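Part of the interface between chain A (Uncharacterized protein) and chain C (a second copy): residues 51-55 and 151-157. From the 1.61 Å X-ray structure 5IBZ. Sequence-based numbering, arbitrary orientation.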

# COMPACT_ATOMS: atom_id res chain seq x y z
N LYS A 51 -10.53 -22.94 -27.59
CA LYS A 51 -9.21 -22.77 -27.01
C LYS A 51 -9.09 -21.40 -26.34
O LYS A 51 -9.59 -20.40 -26.87
CB LYS A 51 -8.13 -22.94 -28.06
CG LYS A 51 -8.03 -24.36 -28.62
CD LYS A 51 -6.80 -24.50 -29.52
CE LYS A 51 -6.91 -23.69 -30.79
NZ LYS A 51 -5.78 -24.01 -31.72
N THR A 52 -8.42 -21.37 -25.19
CA THR A 52 -8.21 -20.13 -24.44
C THR A 52 -6.75 -19.96 -24.05
O THR A 52 -6.06 -20.94 -23.73
CB THR A 52 -9.07 -20.08 -23.16
OG1 THR A 52 -8.84 -21.28 -22.39
CG2 THR A 52 -10.56 -19.95 -23.52
N PHE A 53 -6.29 -18.71 -24.04
CA PHE A 53 -4.94 -18.36 -23.63
C PHE A 53 -4.95 -17.08 -22.83
O PHE A 53 -5.50 -16.07 -23.26
CB PHE A 53 -4.03 -18.18 -24.84
CG PHE A 53 -3.98 -19.38 -25.72
CD1 PHE A 53 -3.10 -20.41 -25.46
CD2 PHE A 53 -4.85 -19.49 -26.78
CE1 PHE A 53 -3.08 -21.53 -26.27
CE2 PHE A 53 -4.84 -20.62 -27.58
CZ PHE A 53 -3.97 -21.63 -27.32
N SER A 54 -4.34 -17.13 -21.64
CA SER A 54 -4.13 -15.90 -20.86
C SER A 54 -2.91 -15.18 -21.39
O SER A 54 -1.83 -15.77 -21.47
CB SER A 54 -3.94 -16.22 -19.38
OG SER A 54 -3.40 -15.09 -18.71
N LEU A 55 -3.07 -13.89 -21.69
CA LEU A 55 -1.95 -13.11 -22.19
C LEU A 55 -1.33 -12.21 -21.11
O LEU A 55 -0.74 -11.18 -21.43
CB LEU A 55 -2.41 -12.26 -23.37
CG LEU A 55 -3.22 -13.00 -24.44
CD1 LEU A 55 -3.59 -12.07 -25.60
CD2 LEU A 55 -2.49 -14.23 -24.98
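Chain C 151-157: VKTSFLG

Chain C meets the short strand Thr A52 to Ser A54 with a turn rather than a partner strand: it presents side chains to the strand's side chains and backbone, with two waters bridging, and no direct hydrogen bond joins the two stretches. Val C151 opens a type I beta turn and stays out of reach of this strand; its carbonyl O accepts from Ser C154 N at 3.0 Å, which closes the turn. The two residues between, Lys C152 and Thr C153, both touch the strand.

The CA-to-CB bond of Lys C152 points sideways to the strand, yet a chain that is p at chi1 and t from there on carries its end nearer. Lys C152 CD packs 3.9 Å from Ser A54 CB, and Lys C152 NZ donates to water 2 at 2.9 Å. Water 2 donates in turn to Ser A54 O, also at 2.9 Å, so the lysine reaches the strand backbone through one water.

Thr C153 is the centre of the contact. Thr C153 CA is 5.8 Å from Ser A54 CA, and its CA-to-CB bond points toward the strand. Thr C153 CG2 rests 3.5 Å from Ser A54 N and 3.8 Å from Ser A54 CB, while Thr C153 CB lies 3.7 Å from Thr A52 OG1. Thr C153 OG1 hydrogen-bonds water 1 at 2.7 Å, and the same water hydrogen-bonds Thr A52 OG1 at 2.9 Å. One threonine thus offers carbon to the strand and a hydroxyl to a bridging water.

After Thr C153 the chain withdraws: Ser C154 points away and Phe C155 is out of reach. Leu C156 returns in extended conformation, Leu C156 CD2 4.5 Å from Thr A52 CG2, a loose apolar touch. Gly C157, where the chain turns a corner, makes no contact with this stretch. On the strand, alternation sends Thr A52 and Ser A54 toward chain C and Phe A53 away.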

# COMPACT_ATOMS: atom_id res chain seq x y z
N VAL C 151 -6.74 -21.00 -12.21
CA VAL C 151 -7.91 -20.74 -13.04
C VAL C 151 -7.77 -19.40 -13.78
O VAL C 151 -8.74 -18.72 -14.04
CB VAL C 151 -9.22 -20.79 -12.21
CG1 VAL C 151 -9.59 -22.25 -11.94
CG2 VAL C 151 -9.14 -20.00 -10.92
N LYS C 152 -6.55 -19.09 -14.20
CA LYS C 152 -6.29 -17.85 -14.93
C LYS C 152 -6.97 -17.82 -16.30
O LYS C 152 -7.09 -16.75 -16.88
CB LYS C 152 -4.79 -17.61 -15.10
CG LYS C 152 -4.08 -18.62 -15.96
CD LYS C 152 -2.65 -18.19 -16.25
CE LYS C 152 -1.97 -19.17 -17.21
NZ LYS C 152 -0.63 -18.68 -17.64
N THR C 153 -7.40 -18.96 -16.84
CA THR C 153 -8.21 -18.91 -18.06
C THR C 153 -9.68 -19.31 -17.85
O THR C 153 -10.43 -19.45 -18.82
CB THR C 153 -7.63 -19.78 -19.19
OG1 THR C 153 -7.47 -21.14 -18.77
CG2 THR C 153 -6.28 -19.24 -19.64
N SER C 154 -10.11 -19.46 -16.61
CA SER C 154 -11.47 -19.92 -16.37
C SER C 154 -12.47 -18.78 -16.24
O SER C 154 -12.11 -17.61 -16.36
CB SER C 154 -11.53 -20.79 -15.10
OG SER C 154 -12.72 -21.58 -15.09
N PHE C 155 -13.73 -19.15 -16.04
CA PHE C 155 -14.86 -18.24 -15.84
C PHE C 155 -15.07 -17.36 -17.07
O PHE C 155 -15.59 -16.24 -16.98
CB PHE C 155 -14.66 -17.40 -14.57
CG PHE C 155 -14.13 -18.17 -13.42
CD1 PHE C 155 -14.72 -19.35 -13.03
CD2 PHE C 155 -12.99 -17.75 -12.76
CE1 PHE C 155 -14.20 -20.09 -11.98
CE2 PHE C 155 -12.47 -18.47 -11.73
CZ PHE C 155 -13.08 -19.65 -11.33
N LEU C 156 -14.70 -17.92 -18.21
CA LEU C 156 -15.10 -17.38 -19.50
C LEU C 156 -15.89 -18.48 -20.19
O LEU C 156 -15.36 -19.55 -20.50
CB LEU C 156 -13.87 -16.94 -20.30
CG LEU C 156 -14.12 -16.27 -21.62
CD1 LEU C 156 -13.10 -15.19 -21.88
CD2 LEU C 156 -14.09 -17.31 -22.71
N GLY C 157 -17.19 -18.25 -20.35
CA GLY C 157 -18.10 -19.26 -20.83
C GLY C 157 -19.52 -18.77 -20.69
O GLY C 157 -19.79 -17.60 -20.88
O HOH W 1 -9.39 -22.68 -19.87
O HOH W 2 -0.20 -16.26 -19.18